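Long-range contact in CRISPR system Cmr subunit Cmr5 (Thermus thermophilus HB8, PDB 2ZOP), which probably serves as a subunit of the Cmr ribonucleoprotein complex, part of the CRISPR adaptive immune system that defends against viruses and plasmids: residues A12-R25 with A101-E113. Numbering follows the deposited sequence.
Sequences AYEKVREAAKGEGR and AEWFKRFAQALIE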
loop_
_atom_site.group_PDB
_atom_site.type_symbol
_atom_site.label_atom_id
_atom_site.label_comp_id
_atom_site.label_asym_id
_atom_site.label_seq_id
_atom_site.Cartn_x
_atom_site.Cartn_y
_atom_site.Cartn_z
ATOM N N ALA A 12 -6.732 -26.259 -1.131
ATOM C CA ALA A 12 -5.337 -25.838 -1.162
ATOM C C ALA A 12 -4.503 -26.979 -0.603
ATOM O O ALA A 12 -3.419 -27.290 -1.100
ATOM C CB ALA A 12 -5.148 -24.577 -0.312
ATOM N N TYR A 13 -5.032 -27.591 0.448
ATOM C CA TYR A 13 -4.391 -28.718 1.100
ATOM C C TYR A 13 -4.170 -29.816 0.063
ATOM O O TYR A 13 -3.083 -30.377 -0.034
ATOM C CB TYR A 13 -5.297 -29.212 2.235
ATOM C CG TYR A 13 -4.850 -30.473 2.937
ATOM C CD1 TYR A 13 -3.507 -30.692 3.245
ATOM C CD2 TYR A 13 -5.787 -31.408 3.374
ATOM C CE1 TYR A 13 -3.110 -31.807 3.972
ATOM C CE2 TYR A 13 -5.402 -32.526 4.107
ATOM C CZ TYR A 13 -4.062 -32.720 4.402
ATOM O OH TYR A 13 -3.681 -33.821 5.134
ATOM N N GLU A 14 -5.191 -30.104 -0.733
ATOM C CA GLU A 14 -5.060 -31.145 -1.745
ATOM C C GLU A 14 -4.038 -30.767 -2.823
ATOM O O GLU A 14 -3.240 -31.596 -3.254
ATOM C CB GLU A 14 -6.410 -31.435 -2.397
ATOM C CG GLU A 14 -6.335 -32.566 -3.403
ATOM C CD GLU A 14 -7.685 -32.955 -3.960
ATOM O OE1 GLU A 14 -8.252 -32.177 -4.754
ATOM O OE2 GLU A 14 -8.178 -34.045 -3.597
ATOM N N LYS A 15 -4.059 -29.514 -3.256
ATOM C CA LYS A 15 -3.111 -29.061 -4.271
ATOM C C LYS A 15 -1.668 -29.200 -3.773
ATOM O O LYS A 15 -0.776 -29.608 -4.520
ATOM C CB LYS A 15 -3.394 -27.603 -4.639
ATOM C CG LYS A 15 -4.770 -27.374 -5.252
ATOM C CD LYS A 15 -4.868 -28.078 -6.598
ATOM C CE LYS A 15 -6.196 -27.804 -7.285
ATOM N NZ LYS A 15 -6.164 -28.290 -8.691
ATOM N N VAL A 16 -1.438 -28.872 -2.508
ATOM C CA VAL A 16 -0.092 -28.965 -1.952
ATOM C C VAL A 16 0.365 -30.415 -1.761
ATOM O O VAL A 16 1.528 -30.744 -2.024
ATOM C CB VAL A 16 0.011 -28.201 -0.605
ATOM C CG1 VAL A 16 1.398 -28.386 -0.002
ATOM C CG2 VAL A 16 -0.250 -26.709 -0.833
ATOM N N ARG A 17 -0.541 -31.281 -1.312
ATOM C CA ARG A 17 -0.191 -32.687 -1.119
ATOM C C ARG A 17 0.214 -33.274 -2.472
ATOM O O ARG A 17 1.093 -34.131 -2.549
ATOM C CB ARG A 17 -1.373 -33.480 -0.528
ATOM C CG ARG A 17 -2.595 -33.580 -1.434
ATOM C CD ARG A 17 -3.794 -34.293 -0.784
ATOM N NE ARG A 17 -3.656 -35.747 -0.706
ATOM C CZ ARG A 17 -4.690 -36.590 -0.723
ATOM N NH1 ARG A 17 -5.928 -36.116 -0.818
ATOM N NH2 ARG A 17 -4.501 -37.906 -0.649
ATOM N N GLU A 18 -0.422 -32.800 -3.540
ATOM C CA GLU A 18 -0.101 -33.284 -4.878
ATOM C C GLU A 18 1.256 -32.745 -5.358
ATOM O O GLU A 18 2.058 -33.493 -5.915
ATOM C CB GLU A 18 -1.225 -32.910 -5.856
ATOM C CG GLU A 18 -2.505 -33.713 -5.617
ATOM C CD GLU A 18 -3.719 -33.158 -6.354
ATOM O OE1 GLU A 18 -4.799 -33.779 -6.271
ATOM O OE2 GLU A 18 -3.602 -32.103 -7.011
ATOM N N ALA A 19 1.523 -31.460 -5.127
ATOM C CA ALA A 19 2.809 -30.877 -5.531
ATOM C C ALA A 19 3.967 -31.550 -4.772
ATOM O O ALA A 19 5.083 -31.660 -5.280
ATOM C CB ALA A 19 2.818 -29.374 -5.261
ATOM N N ALA A 20 3.691 -32.011 -3.559
ATOM C CA ALA A 20 4.712 -32.666 -2.747
ATOM C C ALA A 20 5.226 -33.956 -3.394
ATOM O O ALA A 20 6.303 -34.443 -3.051
ATOM C CB ALA A 20 4.150 -32.970 -1.354
ATOM N N LYS A 21 4.447 -34.496 -4.326
ATOM C CA LYS A 21 4.790 -35.736 -5.026
ATOM C C LYS A 21 5.535 -35.531 -6.340
ATOM O O LYS A 21 6.082 -36.478 -6.903
ATOM C CB LYS A 21 3.516 -36.535 -5.330
ATOM C CG LYS A 21 3.000 -37.379 -4.190
ATOM C CD LYS A 21 2.696 -36.573 -2.957
ATOM C CE LYS A 21 1.979 -37.432 -1.936
ATOM N NZ LYS A 21 1.502 -36.615 -0.791
ATOM N N GLY A 22 5.538 -34.298 -6.837
ATOM C CA GLY A 22 6.191 -34.028 -8.104
ATOM C C GLY A 22 7.569 -33.432 -7.995
ATOM O O GLY A 22 8.095 -33.234 -6.902
ATOM N N GLU A 23 8.165 -33.157 -9.150
ATOM C CA GLU A 23 9.489 -32.559 -9.199
ATOM C C GLU A 23 9.320 -31.056 -9.053
ATOM O O GLU A 23 8.316 -30.492 -9.491
ATOM C CB GLU A 23 10.184 -32.903 -10.527
ATOM C CG GLU A 23 9.314 -32.755 -11.765
ATOM C CD GLU A 23 10.015 -33.231 -13.035
ATOM O OE1 GLU A 23 10.535 -34.367 -13.042
ATOM O OE2 GLU A 23 10.043 -32.472 -14.029
ATOM N N GLY A 24 10.295 -30.413 -8.423
ATOM C CA GLY A 24 10.217 -28.981 -8.224
ATOM C C GLY A 24 9.329 -28.578 -7.058
ATOM O O GLY A 24 8.929 -27.422 -6.968
ATOM N N ARG A 25 9.026 -29.509 -6.153
ATOM C CA ARG A 25 8.167 -29.177 -5.016
ATOM C C ARG A 25 8.802 -28.059 -4.183
ATOM O O ARG A 25 8.105 -27.299 -3.511
ATOM C CB ARG A 25 7.911 -30.419 -4.144
ATOM C CG ARG A 25 9.140 -30.960 -3.425
ATOM C CD ARG A 25 8.803 -32.234 -2.654
ATOM N NE ARG A 25 9.975 -32.773 -1.966
ATOM C CZ ARG A 25 10.030 -33.976 -1.396
ATOM N NH1 ARG A 25 8.972 -34.784 -1.422
ATOM N NH2 ARG A 25 11.152 -34.379 -0.810
ATOM N N ALA A 101 -4.158 -17.888 -0.799
ATOM C CA ALA A 101 -2.701 -17.907 -0.839
ATOM C C ALA A 101 -2.107 -18.272 0.528
ATOM O O ALA A 101 -1.179 -19.086 0.620
ATOM C CB ALA A 101 -2.180 -16.547 -1.292
ATOM N N GLU A 102 -2.630 -17.673 1.594
ATOM C CA GLU A 102 -2.126 -17.987 2.928
ATOM C C GLU A 102 -2.256 -19.481 3.240
ATOM O O GLU A 102 -1.395 -20.055 3.906
ATOM C CB GLU A 102 -2.865 -17.169 3.994
ATOM C CG GLU A 102 -2.551 -15.682 3.961
ATOM C CD GLU A 102 -1.103 -15.382 4.314
ATOM O OE1 GLU A 102 -0.759 -14.187 4.445
ATOM O OE2 GLU A 102 -0.308 -16.339 4.456
ATOM N N TRP A 103 -3.328 -20.113 2.769
ATOM C CA TRP A 103 -3.501 -21.543 3.019
ATOM C C TRP A 103 -2.450 -22.349 2.263
ATOM O O TRP A 103 -1.888 -23.297 2.800
ATOM C CB TRP A 103 -4.917 -21.999 2.634
ATOM C CG TRP A 103 -5.946 -21.544 3.624
ATOM C CD1 TRP A 103 -7.025 -20.752 3.374
ATOM C CD2 TRP A 103 -5.961 -21.811 5.038
ATOM N NE1 TRP A 103 -7.710 -20.502 4.540
ATOM C CE2 TRP A 103 -7.082 -21.138 5.577
ATOM C CE3 TRP A 103 -5.137 -22.549 5.898
ATOM C CZ2 TRP A 103 -7.402 -21.180 6.943
ATOM C CZ3 TRP A 103 -5.453 -22.594 7.259
ATOM C CH2 TRP A 103 -6.580 -21.909 7.766
ATOM N N PHE A 104 -2.184 -21.973 1.017
ATOM C CA PHE A 104 -1.164 -22.659 0.230
ATOM C C PHE A 104 0.158 -22.537 0.981
ATOM O O PHE A 104 0.919 -23.506 1.097
ATOM C CB PHE A 104 -1.023 -22.007 -1.148
ATOM C CG PHE A 104 -1.961 -22.562 -2.180
ATOM C CD1 PHE A 104 -1.600 -23.675 -2.942
ATOM C CD2 PHE A 104 -3.204 -21.983 -2.390
ATOM C CE1 PHE A 104 -2.461 -24.198 -3.894
ATOM C CE2 PHE A 104 -4.077 -22.500 -3.343
ATOM C CZ PHE A 104 -3.704 -23.612 -4.098
ATOM N N LYS A 105 0.420 -21.336 1.487
ATOM C CA LYS A 105 1.640 -21.070 2.239
ATOM C C LYS A 105 1.742 -21.956 3.476
ATOM O O LYS A 105 2.764 -22.604 3.712
ATOM C CB LYS A 105 1.686 -19.594 2.652
ATOM C CG LYS A 105 2.846 -19.247 3.579
ATOM C CD LYS A 105 2.999 -17.742 3.731
ATOM C CE LYS A 105 4.079 -17.401 4.748
ATOM N NZ LYS A 105 3.654 -17.809 6.127
ATOM N N ARG A 106 0.679 -21.974 4.267
ATOM C CA ARG A 106 0.644 -22.776 5.484
ATOM C C ARG A 106 0.844 -24.267 5.222
ATOM O O ARG A 106 1.627 -24.917 5.910
ATOM C CB ARG A 106 -0.679 -22.540 6.217
ATOM C CG ARG A 106 -0.763 -21.148 6.834
ATOM C CD ARG A 106 -2.193 -20.767 7.138
ATOM N NE ARG A 106 -2.308 -19.364 7.521
ATOM C CZ ARG A 106 -3.450 -18.689 7.524
ATOM N NH1 ARG A 106 -4.574 -19.295 7.161
ATOM N NH2 ARG A 106 -3.465 -17.406 7.866
ATOM N N PHE A 107 0.135 -24.813 4.238
ATOM C CA PHE A 107 0.290 -26.227 3.940
ATOM C C PHE A 107 1.622 -26.544 3.280
ATOM O O PHE A 107 2.114 -27.661 3.399
ATOM C CB PHE A 107 -0.890 -26.734 3.103
ATOM C CG PHE A 107 -2.124 -26.983 3.922
ATOM C CD1 PHE A 107 -2.131 -27.984 4.893
ATOM C CD2 PHE A 107 -3.245 -26.169 3.793
ATOM C CE1 PHE A 107 -3.230 -28.163 5.730
ATOM C CE2 PHE A 107 -4.352 -26.340 4.628
ATOM C CZ PHE A 107 -4.339 -27.341 5.601
ATOM N N ALA A 108 2.215 -25.570 2.594
ATOM C CA ALA A 108 3.523 -25.792 1.973
ATOM C C ALA A 108 4.570 -25.900 3.086
ATOM O O ALA A 108 5.493 -26.714 3.006
ATOM C CB ALA A 108 3.882 -24.638 1.023
ATOM N N GLN A 109 4.416 -25.080 4.122
ATOM C CA GLN A 109 5.335 -25.077 5.267
ATOM C C GLN A 109 5.266 -26.387 6.038
ATOM O O GLN A 109 6.266 -26.864 6.552
ATOM C CB GLN A 109 4.991 -23.933 6.235
ATOM C CG GLN A 109 5.430 -22.560 5.780
ATOM C CD GLN A 109 6.913 -22.313 6.010
ATOM O OE1 GLN A 109 7.762 -23.025 5.472
ATOM N NE2 GLN A 109 7.229 -21.298 6.815
ATOM N N ALA A 110 4.069 -26.958 6.118
ATOM C CA ALA A 110 3.864 -28.203 6.843
ATOM C C ALA A 110 4.124 -29.479 6.042
ATOM O O ALA A 110 4.498 -30.502 6.617
ATOM C CB ALA A 110 2.448 -28.243 7.386
ATOM N N LEU A 111 3.935 -29.414 4.727
ATOM C CA LEU A 111 4.070 -30.588 3.866
ATOM C C LEU A 111 5.299 -30.680 2.962
ATOM O O LEU A 111 5.657 -31.766 2.514
ATOM C CB LEU A 111 2.814 -30.715 3.001
ATOM C CG LEU A 111 1.474 -30.732 3.748
ATOM C CD1 LEU A 111 0.323 -30.798 2.749
ATOM C CD2 LEU A 111 1.436 -31.934 4.696
ATOM N N ILE A 112 5.933 -29.550 2.675
ATOM C CA ILE A 112 7.105 -29.550 1.808
ATOM C C ILE A 112 8.330 -29.040 2.564
ATOM O O ILE A 112 8.388 -27.873 2.942
ATOM C CB ILE A 112 6.849 -28.663 0.562
ATOM C CG1 ILE A 112 5.629 -29.192 -0.200
ATOM C CG2 ILE A 112 8.071 -28.645 -0.334
ATOM C CD1 ILE A 112 5.234 -28.368 -1.407
ATOM N N GLU A 113 9.311 -29.912 2.785
ATOM C CA GLU A 113 10.517 -29.515 3.509
ATOM C C GLU A 113 11.423 -28.596 2.686
ATOM O O GLU A 113 11.456 -28.765 1.449
ATOM C CB GLU A 113 11.311 -30.753 3.940
ATOM C CG GLU A 113 11.811 -31.619 2.789
ATOM C CD GLU A 113 10.800 -32.672 2.343
ATOM O OE1 GLU A 113 9.716 -32.300 1.841
ATOM O OE2 GLU A 113 11.098 -33.878 2.501
HETATM O O HOH W 1 11.802 -30.829 -0.246
#
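Val-16 enters helix 101-111 as a knob among Phe-104, Phe-107, Ala-108 and Leu-111, and its two methyls divide the work. CG1 lies anti to the backbone N and packs 3.6 Å from Phe-107 O and against Leu-111 CD1, while CG2 meets CD1 of the Phe-104 ring obliquely, and Phe-107 CB. One turn earlier, Ala-12 CB sits over a face of the Phe-104 ring, 4.0 Å from its centroid and displaced toward the rim, a CH-pi contact; Lys-15 CB reaches CE1 of the same ring at 3.6 Å before its bent chain leads away. On the more exposed flank, Tyr-13 CB stands 3.9 Å from the centroid of Phe-107, only 10° off the ring normal. The two aromatic planes are obliquely inclined, and Leu-111 CD1 completes this patch at the edge of the tyrosine ring.

Beyond the helix, Ile-112 CG2 packs 3.5 Å from Arg-25 O. The Arg-25 guanidinium lies nearly flat against the Glu-113 carboxylate, planes 23° apart, and the salt bridge from NH2 to OE2 measures 3.3 Å; since that oxygen is well out of the guanidinium plane, the attraction is one of charge. An in-plane, nearly straight bond within segment 12-25, from NH1 to Ala-20 O (3.1 Å), helps fix the group's rotation. A water links the two, accepting a weak bond from Arg-25 NE and donating a firmer one to Glu-113 O.

Outside the pair, Tyr-28, Leu-62 and Val-69 also touch Phe-104, tying the interface to helices 25-42 and 57-69. The segment axes approach to 8.8 Å at -41°, knob-into-hole packing of the first and last helices in the all-alpha Cmr5 fold.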